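Local coordinates for protein Two-component system sensor histidine kinase (Bacteroides thetaiotaomicron, PDB 3OTT) that probably senses saccharides through its extracellular part and, as a predicted membrane histidine kinase, is thought to relay the signal by phosphorylation to control transcription, at residues Gln29-Leu34 against Tyr87-Asp92; Gly48-Gln53 against Ser675-Asp680; Ile65-Ile70 against Arg106-Gln111. All coordinates share one frame; numbering follows the deposited sequence.

Contact 1: Gln29-Leu34 against Tyr87-Asp92; sequences QDSEGL and YNYRAD. With TBR (hexatantalum dodecabromide), chain D.
Tyr89 and Asp30 approach each other with both CG atoms set between their own backbone N and carbonyl carbon, chi1 74° for the tyrosine and 56° for the aspartate. They meet where Asp30 CB lies 3.7 Å from Tyr89 OH, approaching the ring obliquely, with carboxylate and ring planes 16° apart. Next door, the chain of Arg90 is extended from CG to NE, and the guanidinium beyond it meets Glu32, the two side chains crossing at about a right angle. The salt bridge is long, 3.5 Å from Glu32 OE2 to Arg90 NH2. A water joins the polar ends: it donates to Glu32 OE2 at 2.7 Å and to Ser31 OG at 3.0 Å, and it also bonds Tyr89 OH. Asn73 bonds both sides, its OD1 with Ser31 OG and its backbone O with Arg90 NE, while Tyr661 OH is a further partner of Glu32 OE2. Asp30 OD1 shapes its own loop, accepting from Glu32 N at 3.2 Å and Leu34 N at 3.1 Å, while OD2 goes to Trp36 and Arg660. On the bound hexatantalum dodecabromide side, Ser31 O comes within 3.3 Å of BR8. Asp30 thus forms an Asx turn within a type I beta turn, Asp30 to Gly33, in the first hairpin of a blade of the two-component regulator beta-propeller.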
ATOM      1  N   GLN B  29      -4.576  20.327   8.172  1.00 19.39           N
ATOM      2  CA  GLN B  29      -3.279  20.405   7.541  1.00 18.95           C
ATOM      3  C   GLN B  29      -3.462  19.945   6.098  1.00 19.25           C
ATOM      4  O   GLN B  29      -3.899  18.806   5.876  1.00 19.11           O
ATOM      5  CB  GLN B  29      -2.316  19.477   8.234  1.00 18.36           C
ATOM      6  CG  GLN B  29      -0.910  19.697   7.759  1.00 19.85           C
ATOM      7  CD  GLN B  29       0.128  18.874   8.524  1.00 20.10           C
ATOM      8  OE1 GLN B  29      -0.166  17.774   9.006  1.00 21.93           O
ATOM      9  NE2 GLN B  29       1.354  19.403   8.608  1.00 15.97           N
ATOM     10  N   ASP B  30      -3.180  20.829   5.128  1.00 18.94           N
ATOM     11  CA  ASP B  30      -3.345  20.471   3.710  1.00 18.75           C
ATOM     12  C   ASP B  30      -2.260  19.484   3.271  1.00 19.36           C
ATOM     13  O   ASP B  30      -1.329  19.201   4.039  1.00 19.55           O
ATOM     14  CB  ASP B  30      -3.439  21.702   2.784  1.00 18.83           C
ATOM     15  CG  ASP B  30      -2.211  22.692   2.918  1.00 19.97           C
ATOM     16  OD1 ASP B  30      -1.046  22.276   2.753  1.00 22.92           O
ATOM     17  OD2 ASP B  30      -2.426  23.921   3.066  1.00 19.40           O
ATOM     18  N   SER B  31      -2.370  18.967   2.041  1.00 20.25           N
ATOM     19  CA  SER B  31      -1.543  17.813   1.623  1.00 21.28           C
ATOM     20  C   SER B  31      -0.102  18.246   1.370  1.00 20.09           C
ATOM     21  O   SER B  31       0.720  17.430   1.040  1.00 20.08           O
ATOM     22  CB  SER B  31      -2.101  17.157   0.343  1.00 20.57           C
ATOM     23  OG  SER B  31      -2.359  18.183  -0.621  1.00 21.58           O
ATOM     24  N   GLU B  32       0.162  19.536   1.497  1.00 19.98           N
ATOM     25  CA  GLU B  32       1.525  20.082   1.309  1.00 21.19           C
ATOM     26  C   GLU B  32       2.048  20.595   2.655  1.00 19.57           C
ATOM     27  O   GLU B  32       3.063  21.223   2.724  1.00 19.59           O
ATOM     28  CB  GLU B  32       1.535  21.150   0.173  1.00 22.39           C
ATOM     29  CG  GLU B  32       1.189  20.513  -1.224  1.00 28.33           C
ATOM     30  CD  GLU B  32       0.629  21.488  -2.303  1.00 37.21           C
ATOM     31  OE1 GLU B  32       1.293  21.638  -3.377  1.00 38.92           O
ATOM     32  OE2 GLU B  32      -0.488  22.055  -2.106  1.00 37.68           O
ATOM     33  N   GLY B  33       1.347  20.274   3.747  1.00 19.28           N
ATOM     34  CA  GLY B  33       1.874  20.539   5.105  1.00 17.42           C
ATOM     35  C   GLY B  33       1.567  21.869   5.784  1.00 17.20           C
ATOM     36  O   GLY B  33       1.953  22.061   6.927  1.00 18.01           O
ATOM     37  N   LEU B  34       0.830  22.778   5.163  1.00 15.65           N
ATOM     38  CA  LEU B  34       0.483  24.033   5.882  1.00 15.74           C
ATOM     39  C   LEU B  34      -0.627  23.844   6.928  1.00 15.07           C
ATOM     40  O   LEU B  34      -1.670  23.234   6.657  1.00 15.26           O
ATOM     41  CB  LEU B  34       0.015  25.118   4.893  1.00 15.51           C
ATOM     42  CG  LEU B  34       0.442  26.623   5.009  1.00 21.79           C
ATOM     43  CD1 LEU B  34      -0.326  27.580   4.002  1.00 24.16           C
ATOM     44  CD2 LEU B  34       0.173  27.195   6.281  1.00 25.15           C
ATOM     45  N   TYR B  87     -13.916  27.359   1.583  1.00 15.28           N
ATOM     46  CA  TYR B  87     -12.787  28.175   1.209  1.00 14.96           C
ATOM     47  C   TYR B  87     -11.886  27.414   0.242  1.00 14.71           C
ATOM     48  O   TYR B  87     -11.401  26.311   0.541  1.00 13.31           O
ATOM     49  CB  TYR B  87     -12.025  28.655   2.479  1.00 13.92           C
ATOM     50  CG  TYR B  87     -10.772  29.465   2.195  1.00 13.33           C
ATOM     51  CD1 TYR B  87     -10.851  30.800   1.703  1.00 18.43           C
ATOM     52  CD2 TYR B  87      -9.531  28.934   2.426  1.00 15.26           C
ATOM     53  CE1 TYR B  87      -9.692  31.551   1.430  1.00 16.16           C
ATOM     54  CE2 TYR B  87      -8.344  29.685   2.191  1.00 16.92           C
ATOM     55  CZ  TYR B  87      -8.450  30.973   1.694  1.00 17.55           C
ATOM     56  OH  TYR B  87      -7.306  31.671   1.472  1.00 21.42           O
ATOM     57  N   ASN B  88     -11.694  27.972  -0.939  1.00 14.79           N
ATOM     58  CA  ASN B  88     -10.733  27.370  -1.885  1.00 14.94           C
ATOM     59  C   ASN B  88      -9.330  27.848  -1.537  1.00 14.15           C
ATOM     60  O   ASN B  88      -8.991  28.956  -1.816  1.00 14.53           O
ATOM     61  CB  ASN B  88     -11.117  27.671  -3.354  1.00 15.18           C
ATOM     62  CG  ASN B  88     -10.187  26.997  -4.367  1.00 16.01           C
ATOM     63  OD1 ASN B  88      -9.055  26.660  -4.048  1.00 15.94           O
ATOM     64  ND2 ASN B  88     -10.675  26.807  -5.610  1.00 16.02           N
ATOM     65  N   TYR B  89      -8.520  27.010  -0.920  1.00 14.14           N
ATOM     66  CA  TYR B  89      -7.250  27.482  -0.436  1.00 14.63           C
ATOM     67  C   TYR B  89      -6.183  27.601  -1.550  1.00 15.80           C
ATOM     68  O   TYR B  89      -5.155  28.286  -1.373  1.00 16.59           O
ATOM     69  CB  TYR B  89      -6.784  26.603   0.732  1.00 14.22           C
ATOM     70  CG  TYR B  89      -6.265  25.208   0.355  1.00 13.82           C
ATOM     71  CD1 TYR B  89      -4.971  25.016  -0.133  1.00 10.97           C
ATOM     72  CD2 TYR B  89      -7.088  24.089   0.486  1.00 12.12           C
ATOM     73  CE1 TYR B  89      -4.489  23.725  -0.432  1.00 14.77           C
ATOM     74  CE2 TYR B  89      -6.623  22.785   0.175  1.00 12.88           C
ATOM     75  CZ  TYR B  89      -5.358  22.619  -0.300  1.00 13.49           C
ATOM     76  OH  TYR B  89      -4.947  21.353  -0.580  1.00 17.86           O
ATOM     77  N   ARG B  90      -6.421  26.974  -2.700  1.00 15.50           N
ATOM     78  CA  ARG B  90      -5.466  27.111  -3.800  1.00 16.93           C
ATOM     79  C   ARG B  90      -5.755  28.414  -4.526  1.00 17.65           C
ATOM     80  O   ARG B  90      -4.847  29.147  -4.874  1.00 18.06           O
ATOM     81  CB  ARG B  90      -5.521  25.956  -4.822  1.00 15.75           C
ATOM     82  CG  ARG B  90      -4.978  24.682  -4.260  1.00 16.93           C
ATOM     83  CD  ARG B  90      -5.106  23.533  -5.267  1.00 17.75           C
ATOM     84  NE  ARG B  90      -4.769  22.303  -4.533  1.00 22.66           N
ATOM     85  CZ  ARG B  90      -3.542  21.819  -4.411  1.00 25.44           C
ATOM     86  NH1 ARG B  90      -2.519  22.443  -5.032  1.00 26.79           N
ATOM     87  NH2 ARG B  90      -3.343  20.703  -3.715  1.00 22.99           N
ATOM     88  N   ALA B  91      -7.013  28.696  -4.770  1.00 17.95           N
ATOM     89  CA  ALA B  91      -7.335  29.951  -5.436  1.00 19.59           C
ATOM     90  C   ALA B  91      -7.345  31.135  -4.450  1.00 20.80           C
ATOM     91  O   ALA B  91      -7.235  32.275  -4.859  1.00 22.08           O
ATOM     92  CB  ALA B  91      -8.690  29.852  -6.215  1.00 18.53           C
ATOM     93  N   ASP B  92      -7.440  30.868  -3.142  1.00 21.28           N
ATOM     94  CA  ASP B  92      -7.624  31.939  -2.159  1.00 21.46           C
ATOM     95  C   ASP B  92      -8.921  32.764  -2.364  1.00 21.06           C
ATOM     96  O   ASP B  92      -8.881  33.988  -2.322  1.00 21.22           O
ATOM     97  CB  ASP B  92      -6.330  32.818  -2.058  1.00 22.20           C
ATOM     98  CG  ASP B  92      -6.459  33.945  -1.034  1.00 25.69           C
ATOM     99  OD1 ASP B  92      -7.153  33.803   0.004  1.00 29.40           O
ATOM    100  OD2 ASP B  92      -5.911  35.025  -1.283  1.00 32.98           O
TER
HETATM  101 TA1  TBR D   2       5.593  13.745   5.031  0.90 34.72          TA
HETATM  102 TA2  TBR D   2       5.812  16.440   5.495  0.90 31.10          TA
HETATM  103 TA3  TBR D   2       7.894  15.070   4.100  0.90 32.22          TA
HETATM  104 TA4  TBR D   2       6.207  16.915   2.778  0.90 32.37          TA
HETATM  105 TA5  TBR D   2       5.968  14.166   2.317  0.90 30.29          TA
HETATM  106 TA6  TBR D   2       3.973  15.483   3.739  0.90 33.86          TA
HETATM  107 BR1  TBR D   2       5.546  14.670   7.461  0.90 38.30          BR
HETATM  108 BR2  TBR D   2       7.981  12.834   5.534  0.90 41.80          BR
HETATM  109 BR3  TBR D   2       5.557  11.802   3.341  0.90 44.51          BR
HETATM  110 BR4  TBR D   2       3.038  13.356   4.915  0.90 42.41          BR
HETATM  111 BR5  TBR D   2       8.295  16.540   6.234  0.90 40.95          BR
HETATM  112 BR6  TBR D   2       8.521  13.584   2.069  0.90 42.63          BR
HETATM  113 BR7  TBR D   2       6.266  15.875   0.377  0.90 43.10          BR
HETATM  114 BR8  TBR D   2       3.773  17.581   2.186  0.90 45.53          BR
HETATM  115 BR9  TBR D   2       6.209  18.836   4.537  0.90 43.21          BR
HETATM  116 BRA  TBR D   2       8.828  17.046   2.650  0.90 38.08          BR
HETATM  117 BRB  TBR D   2       3.475  14.121   1.578  0.90 43.35          BR
HETATM  118 BRC  TBR D   2       3.319  16.977   5.777  0.90 43.14          BR
HETATM  119  O   HOH W   1      -2.438  21.166  -0.466  1.00 15.12           O

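Contact 2: Gly48-Gln53 against Ser675-Asp680; sequences GYSTQQ and SFELSD
Tyr49 meets Ser679 where a beta-propeller blade rests on the Y_Y_Y domain, an E-set beta-sandwich; the first segment leads into the blade's last strand, 51-53, and the second is strand 674-679 with its exit. The contact is mostly van der Waals. Tyr49 has CG anti to the carbonyl carbon (chi1 -72°), and its ring reaches Ser679 with OG at the edge, in plane, 3.8 Å from Tyr49 CD1. Ser679 CB backs this up at 3.9 Å from the same CD1. Leu678 O stands obliquely to the ring, 4.1 Å from Tyr49 CE1. Phe691 and Pro682 of the sandwich also pack on the tyrosine. An alanine here would take away the ring, and Ser679 and Phe691 would probably be left bordering a gap between the two domains.

Between the two segments themselves the hydrogen bonding runs through a water. Ser50 OG donates to it at 2.9 Å, and the water donates on to Glu677 OE1 at 2.7 Å, spanning two oxygens that are themselves 3.8 Å apart. The other carboxylate oxygen, Glu677 OE2, takes a salt bridge from Arg711 and a bond from Tyr642 OH, which should fix the rotation of the group. Ser679 OG is tied to Asp47 O, a direct polar link between the domains. Asp680 OD2 bonds Asn689, whereas its buried OD1, 4.3 Å from Tyr49 OH, has no polar partner in the model.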
ATOM      1  N   GLY B  48       4.653  28.664  10.649  1.00 12.87           N
ATOM      2  CA  GLY B  48       5.771  28.387  11.510  1.00 14.52           C
ATOM      3  C   GLY B  48       6.526  29.653  11.916  1.00 17.11           C
ATOM      4  O   GLY B  48       7.388  29.572  12.753  1.00 17.36           O
ATOM      5  N   TYR B  49       6.190  30.810  11.320  1.00 17.22           N
ATOM      6  CA  TYR B  49       6.797  32.111  11.642  1.00 19.24           C
ATOM      7  C   TYR B  49       5.724  33.055  12.132  1.00 19.79           C
ATOM      8  O   TYR B  49       5.868  33.606  13.190  1.00 21.57           O
ATOM      9  CB  TYR B  49       7.472  32.737  10.395  1.00 18.72           C
ATOM     10  CG  TYR B  49       8.752  32.029   9.996  1.00 20.58           C
ATOM     11  CD1 TYR B  49       8.731  30.843   9.230  1.00 18.63           C
ATOM     12  CD2 TYR B  49       9.996  32.531  10.403  1.00 20.73           C
ATOM     13  CE1 TYR B  49       9.929  30.214   8.872  1.00 20.95           C
ATOM     14  CE2 TYR B  49      11.188  31.913  10.033  1.00 22.75           C
ATOM     15  CZ  TYR B  49      11.147  30.745   9.289  1.00 21.81           C
ATOM     16  OH  TYR B  49      12.355  30.162   8.948  1.00 24.60           O
ATOM     17  N   SER B  50       4.650  33.249  11.359  1.00 19.02           N
ATOM     18  CA  SER B  50       3.567  34.108  11.796  1.00 18.82           C
ATOM     19  C   SER B  50       2.218  33.553  11.362  1.00 17.89           C
ATOM     20  O   SER B  50       2.147  32.710  10.473  1.00 17.63           O
ATOM     21  CB  SER B  50       3.725  35.511  11.229  1.00 18.87           C
ATOM     22  OG  SER B  50       3.722  35.451   9.829  1.00 22.43           O
ATOM     23  N   THR B  51       1.168  34.054  12.010  1.00 16.83           N
ATOM     24  CA  THR B  51      -0.195  33.782  11.651  1.00 17.53           C
ATOM     25  C   THR B  51      -0.676  34.715  10.558  1.00 16.59           C
ATOM     26  O   THR B  51      -0.223  35.846  10.447  1.00 18.82           O
ATOM     27  CB  THR B  51      -1.141  33.850  12.867  1.00 17.51           C
ATOM     28  OG1 THR B  51      -1.181  35.197  13.356  1.00 21.32           O
ATOM     29  CG2 THR B  51      -0.650  32.930  13.979  1.00 16.39           C
ATOM     30  N   GLN B  52      -1.612  34.247   9.757  1.00 15.60           N
ATOM     31  CA  GLN B  52      -2.177  35.077   8.711  1.00 16.70           C
ATOM     32  C   GLN B  52      -3.705  34.849   8.604  1.00 16.06           C
ATOM     33  O   GLN B  52      -4.189  33.708   8.544  1.00 12.89           O
ATOM     34  CB  GLN B  52      -1.465  34.754   7.362  1.00 16.87           C
ATOM     35  CG  GLN B  52      -1.888  35.615   6.197  1.00 20.03           C
ATOM     36  CD  GLN B  52      -1.149  35.245   4.890  1.00 22.57           C
ATOM     37  OE1 GLN B  52      -1.757  35.046   3.843  1.00 25.09           O
ATOM     38  NE2 GLN B  52       0.146  35.128   4.972  1.00 23.01           N
ATOM     39  N   GLN B  53      -4.455  35.945   8.546  1.00 16.00           N
ATOM     40  CA  GLN B  53      -5.904  35.835   8.569  1.00 16.38           C
ATOM     41  C   GLN B  53      -6.446  35.623   7.183  1.00 16.60           C
ATOM     42  O   GLN B  53      -5.867  36.091   6.222  1.00 15.91           O
ATOM     43  CB  GLN B  53      -6.577  37.033   9.250  1.00 17.28           C
ATOM     44  CG  GLN B  53      -6.603  38.343   8.458  1.00 16.30           C
ATOM     45  CD  GLN B  53      -7.182  39.435   9.328  1.00 20.93           C
ATOM     46  OE1 GLN B  53      -6.564  39.812  10.309  1.00 24.39           O
ATOM     47  NE2 GLN B  53      -8.404  39.884   9.036  1.00 16.80           N
ATOM     48  N   SER B 675       7.403  42.926  -0.867  1.00 21.11           N
ATOM     49  CA  SER B 675       7.920  42.036   0.183  1.00 22.29           C
ATOM     50  C   SER B 675       7.339  40.659   0.036  1.00 20.55           C
ATOM     51  O   SER B 675       6.272  40.493  -0.503  1.00 21.01           O
ATOM     52  CB  SER B 675       7.675  42.543   1.595  1.00 22.34           C
ATOM     53  OG  SER B 675       8.459  43.655   1.843  1.00 26.30           O
ATOM     54  N   PHE B 676       8.078  39.692   0.525  1.00 20.02           N
ATOM     55  CA  PHE B 676       7.809  38.279   0.338  1.00 19.58           C
ATOM     56  C   PHE B 676       8.141  37.683   1.697  1.00 20.73           C
ATOM     57  O   PHE B 676       9.244  37.961   2.227  1.00 22.03           O
ATOM     58  CB  PHE B 676       8.775  37.685  -0.712  1.00 18.81           C
ATOM     59  CG  PHE B 676       8.625  38.287  -2.097  1.00 18.78           C
ATOM     60  CD1 PHE B 676       9.409  39.365  -2.499  1.00 18.63           C
ATOM     61  CD2 PHE B 676       7.674  37.810  -2.977  1.00 18.65           C
ATOM     62  CE1 PHE B 676       9.249  39.964  -3.819  1.00 19.74           C
ATOM     63  CE2 PHE B 676       7.540  38.379  -4.270  1.00 22.09           C
ATOM     64  CZ  PHE B 676       8.336  39.481  -4.664  1.00 19.55           C
ATOM     65  N   GLU B 677       7.221  36.898   2.264  1.00 19.63           N
ATOM     66  CA  GLU B 677       7.556  36.017   3.380  1.00 20.19           C
ATOM     67  C   GLU B 677       7.733  34.631   2.843  1.00 19.09           C
ATOM     68  O   GLU B 677       7.029  34.222   1.952  1.00 19.08           O
ATOM     69  CB  GLU B 677       6.475  36.016   4.462  1.00 20.37           C
ATOM     70  CG  GLU B 677       6.442  37.338   5.184  1.00 24.78           C
ATOM     71  CD  GLU B 677       5.288  37.462   6.135  1.00 33.15           C
ATOM     72  OE1 GLU B 677       4.527  36.473   6.305  1.00 36.06           O
ATOM     73  OE2 GLU B 677       5.135  38.567   6.698  1.00 38.18           O
ATOM     74  N   LEU B 678       8.643  33.899   3.446  1.00 18.83           N
ATOM     75  CA  LEU B 678       9.025  32.564   2.977  1.00 19.47           C
ATOM     76  C   LEU B 678       8.920  31.608   4.173  1.00 18.68           C
ATOM     77  O   LEU B 678       9.088  32.028   5.321  1.00 19.85           O
ATOM     78  CB  LEU B 678      10.474  32.594   2.420  1.00 18.52           C
ATOM     79  CG  LEU B 678      11.599  32.816   3.439  1.00 22.66           C
ATOM     80  CD1 LEU B 678      12.148  31.493   4.018  1.00 23.38           C
ATOM     81  CD2 LEU B 678      12.724  33.571   2.816  1.00 24.68           C
ATOM     82  N   SER B 679       8.675  30.337   3.932  1.00 18.34           N
ATOM     83  CA  SER B 679       8.784  29.372   5.039  1.00 19.10           C
ATOM     84  C   SER B 679       9.044  27.974   4.507  1.00 19.51           C
ATOM     85  O   SER B 679       8.555  27.620   3.438  1.00 21.67           O
ATOM     86  CB  SER B 679       7.485  29.384   5.863  1.00 19.72           C
ATOM     87  OG  SER B 679       7.452  28.291   6.763  1.00 19.24           O
ATOM     88  N   ASP B 680       9.775  27.167   5.252  1.00 18.98           N
ATOM     89  CA  ASP B 680       9.880  25.755   4.970  1.00 18.26           C
ATOM     90  C   ASP B 680       9.095  24.942   6.038  1.00 17.84           C
ATOM     91  O   ASP B 680       9.336  23.745   6.241  1.00 18.08           O
ATOM     92  CB  ASP B 680      11.341  25.329   4.920  1.00 19.27           C
ATOM     93  CG  ASP B 680      12.119  25.595   6.260  1.00 23.72           C
ATOM     94  OD1 ASP B 680      11.606  26.239   7.237  1.00 23.94           O
ATOM     95  OD2 ASP B 680      13.308  25.164   6.309  1.00 28.28           O
TER
HETATM   96  O   HOH W   2       5.499  34.473   7.784  1.00  3.74           O

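Contact 3: Ile65-Ile70 against Arg106-Gln111; sequences IYCGVI and RTMALQ
Arg106 lays its guanidinium flat on the ring of Tyr66, and this cation-pi stack is the chief polar feature of the contact. The planes are 9° apart, Arg106 CZ is 3.7 Å from the ring centroid, and Arg106 NH1 sits over the middle of the face, 3.5 Å from Tyr66 CD2. The two side chains run side by side and point the same way. CB of Arg106 starts out away from the other strand, and the bend at chi2 (-69°), which sets CD, is part of what curls the chain back so that CD, like NE, lies 3.8 Å from Tyr66 CD1. At the far end of the ring, Tyr66 OH bonds Asp81, whose negative charge would probably make the ring richer in electrons and the stack stronger.

Backbone atoms meet side chains a step further in. Cys67 CB rests 3.5 Å from Arg106 O, and its SG lies 3.6 Å from Thr107 N. These two strands, 67-70 and 106-111, open neighbouring four-stranded blades of a beta-propeller; they belong to separate sheets and run nearly parallel, their axes at 20° and 6.1 Å apart at closest. Arg106 and Thr107 together face Gly118 in a classic beta bulge, and Thr107, whose CB points away from strand 67-70, bonds Ile151 N of the following blade through OG1.

Apolar packing follows further along the strands. Met108 CG touches Cys67 SG at 3.7 Å; the methyl beyond SD is modelled next to Gly68 and Val69, but its exact place is doubtful. Leu117 packs on Met108 and Leu115 on Val69. Further along, Leu110 CD1 approaches Ile70 O at 4.1 Å.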
ATOM      1  N   ILE B  65     -15.733  29.481  13.548  1.00 14.06           N
ATOM      2  CA  ILE B  65     -15.613  28.213  12.898  1.00 14.35           C
ATOM      3  C   ILE B  65     -15.697  27.108  13.966  1.00 15.48           C
ATOM      4  O   ILE B  65     -15.004  27.179  14.980  1.00 15.56           O
ATOM      5  CB  ILE B  65     -14.217  28.089  12.242  1.00 13.72           C
ATOM      6  CG1 ILE B  65     -13.868  29.332  11.401  1.00 15.96           C
ATOM      7  CG2 ILE B  65     -14.071  26.780  11.382  1.00 10.74           C
ATOM      8  CD1 ILE B  65     -14.777  29.532  10.233  1.00 14.20           C
ATOM      9  N   TYR B  66     -16.494  26.070  13.744  1.00 14.99           N
ATOM     10  CA  TYR B  66     -16.603  25.026  14.788  1.00 14.55           C
ATOM     11  C   TYR B  66     -15.867  23.756  14.458  1.00 15.03           C
ATOM     12  O   TYR B  66     -15.556  22.976  15.357  1.00 16.02           O
ATOM     13  CB  TYR B  66     -18.063  24.719  15.066  1.00 14.02           C
ATOM     14  CG  TYR B  66     -18.808  25.915  15.618  1.00 12.25           C
ATOM     15  CD1 TYR B  66     -18.876  26.143  17.010  1.00 10.96           C
ATOM     16  CD2 TYR B  66     -19.483  26.803  14.741  1.00 13.05           C
ATOM     17  CE1 TYR B  66     -19.575  27.250  17.539  1.00 14.05           C
ATOM     18  CE2 TYR B  66     -20.195  27.968  15.264  1.00 16.74           C
ATOM     19  CZ  TYR B  66     -20.213  28.168  16.660  1.00 16.44           C
ATOM     20  OH  TYR B  66     -20.904  29.227  17.172  1.00 20.32           O
ATOM     21  N   CYS B  67     -15.611  23.537  13.169  1.00 15.30           N
ATOM     22  CA  CYS B  67     -15.056  22.293  12.707  1.00 16.86           C
ATOM     23  C   CYS B  67     -14.710  22.514  11.246  1.00 17.00           C
ATOM     24  O   CYS B  67     -15.177  23.491  10.663  1.00 17.83           O
ATOM     25  CB  CYS B  67     -16.092  21.170  12.820  1.00 16.59           C
ATOM     26  SG  CYS B  67     -17.499  21.388  11.714  1.00 17.03           S
ATOM     27  N   GLY B  68     -13.912  21.615  10.682  1.00 15.50           N
ATOM     28  CA  GLY B  68     -13.565  21.673   9.277  1.00 16.06           C
ATOM     29  C   GLY B  68     -13.084  20.346   8.758  1.00 15.74           C
ATOM     30  O   GLY B  68     -12.655  19.528   9.534  1.00 16.25           O
ATOM     31  N   VAL B  69     -13.189  20.131   7.443  1.00 15.30           N
ATOM     32  CA  VAL B  69     -12.487  19.071   6.758  1.00 14.75           C
ATOM     33  C   VAL B  69     -12.005  19.570   5.404  1.00 15.07           C
ATOM     34  O   VAL B  69     -12.580  20.506   4.862  1.00 14.01           O
ATOM     35  CB  VAL B  69     -13.358  17.806   6.451  1.00 16.11           C
ATOM     36  CG1 VAL B  69     -13.570  17.044   7.668  1.00 18.81           C
ATOM     37  CG2 VAL B  69     -14.653  18.155   5.757  1.00 12.34           C
ATOM     38  N   ILE B  70     -10.978  18.919   4.862  1.00 13.65           N
ATOM     39  CA  ILE B  70     -10.476  19.250   3.550  1.00 15.76           C
ATOM     40  C   ILE B  70     -11.186  18.333   2.522  1.00 17.38           C
ATOM     41  O   ILE B  70     -11.217  17.107   2.715  1.00 17.11           O
ATOM     42  CB  ILE B  70      -8.945  19.077   3.518  1.00 15.80           C
ATOM     43  CG1 ILE B  70      -8.281  20.102   4.458  1.00 16.84           C
ATOM     44  CG2 ILE B  70      -8.408  19.173   2.093  1.00 16.41           C
ATOM     45  CD1 ILE B  70      -6.708  20.021   4.484  1.00 17.62           C
ATOM     46  N   ARG B 106     -21.522  21.634  13.651  1.00 12.37           N
ATOM     47  CA  ARG B 106     -20.660  21.459  14.801  1.00 14.76           C
ATOM     48  C   ARG B 106     -19.644  20.371  14.517  1.00 15.59           C
ATOM     49  O   ARG B 106     -18.584  20.354  15.119  1.00 17.41           O
ATOM     50  CB  ARG B 106     -21.460  21.080  16.050  1.00 15.50           C
ATOM     51  CG  ARG B 106     -22.251  22.186  16.693  1.00 17.55           C
ATOM     52  CD  ARG B 106     -21.323  23.237  17.356  1.00 17.34           C
ATOM     53  NE  ARG B 106     -22.108  24.342  17.929  1.00 14.08           N
ATOM     54  CZ  ARG B 106     -22.629  25.325  17.196  1.00 17.91           C
ATOM     55  NH1 ARG B 106     -22.465  25.325  15.868  1.00 17.02           N
ATOM     56  NH2 ARG B 106     -23.295  26.325  17.780  1.00 16.57           N
ATOM     57  N   THR B 107     -19.927  19.468  13.585  1.00 15.80           N
ATOM     58  CA  THR B 107     -19.030  18.345  13.373  1.00 15.32           C
ATOM     59  C   THR B 107     -19.181  17.819  11.979  1.00 15.50           C
ATOM     60  O   THR B 107     -20.286  17.887  11.396  1.00 15.33           O
ATOM     61  CB  THR B 107     -19.298  17.183  14.437  1.00 16.47           C
ATOM     62  OG1 THR B 107     -18.448  16.080  14.137  1.00 17.66           O
ATOM     63  CG2 THR B 107     -20.799  16.610  14.325  1.00 17.32           C
ATOM     64  N   MET B 108     -18.097  17.285  11.414  1.00 16.02           N
ATOM     65  CA  MET B 108     -18.099  16.786  10.003  1.00 15.95           C
ATOM     66  C   MET B 108     -17.237  15.551   9.893  1.00 15.09           C
ATOM     67  O   MET B 108     -16.261  15.466  10.601  1.00 15.36           O
ATOM     68  CB  MET B 108     -17.552  17.810   9.039  1.00 16.34           C
ATOM     69  CG  MET B 108     -18.364  19.099   8.922  1.00 22.32           C
ATOM     70  SD  MET B 108     -17.807  20.366   7.661  1.00 30.75           S
ATOM     71  CE  MET B 108     -16.322  20.861   8.277  1.00 26.04           C
ATOM     72  N   ALA B 109     -17.613  14.574   9.051  1.00 14.34           N
ATOM     73  CA  ALA B 109     -16.793  13.380   8.849  1.00 13.65           C
ATOM     74  C   ALA B 109     -17.071  12.873   7.480  1.00 14.12           C
ATOM     75  O   ALA B 109     -18.256  12.743   7.093  1.00 15.32           O
ATOM     76  CB  ALA B 109     -17.115  12.332   9.871  1.00 13.90           C
ATOM     77  N   LEU B 110     -16.002  12.617   6.722  1.00 13.47           N
ATOM     78  CA  LEU B 110     -16.122  12.016   5.373  1.00 14.67           C
ATOM     79  C   LEU B 110     -16.246  10.492   5.410  1.00 14.51           C
ATOM     80  O   LEU B 110     -15.582   9.837   6.237  1.00 13.27           O
ATOM     81  CB  LEU B 110     -14.842  12.235   4.625  1.00 16.04           C
ATOM     82  CG  LEU B 110     -14.769  13.422   3.725  1.00 20.02           C
ATOM     83  CD1 LEU B 110     -13.274  13.639   3.393  1.00 21.13           C
ATOM     84  CD2 LEU B 110     -15.653  13.180   2.460  1.00 19.55           C
ATOM     85  N   GLN B 111     -17.035   9.948   4.491  1.00 13.54           N
ATOM     86  CA  GLN B 111     -17.182   8.539   4.302  1.00 14.66           C
ATOM     87  C   GLN B 111     -17.126   8.333   2.799  1.00 16.25           C
ATOM     88  O   GLN B 111     -18.129   8.446   2.138  1.00 15.94           O
ATOM     89  CB  GLN B 111     -18.521   8.020   4.889  1.00 16.05           C
ATOM     90  CG  GLN B 111     -18.597   6.470   4.937  1.00 16.30           C
ATOM     91  CD  GLN B 111     -19.945   5.961   5.305  1.00 19.01           C
ATOM     92  OE1 GLN B 111     -20.939   6.686   5.252  1.00 23.12           O
ATOM     93  NE2 GLN B 111     -19.995   4.720   5.727  1.00 20.41           N
TER

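In the fold
Along the chain the segments come in the order 29-34, 48-53, 65-70, 87-92, 106-111 and 675-680, so contacts 1 and 2 interleave, as do 1 and 3, while contact 3 is nested inside contact 2. Contacts 1 and 3 share the blade that runs from strand 67-71 to strand 93-94, their centres 15 Å apart, and touch where Ile70 CD1 lies 3.5 Å from Asp30 CA. They join three successive blades of the N-terminal propeller. Contact 2, its centre 14 Å from contact 1 and 26 Å from contact 3, instead joins this propeller to the C-terminal beta-sandwich, bringing together parts of the extracellular region more than 600 residues apart in sequence.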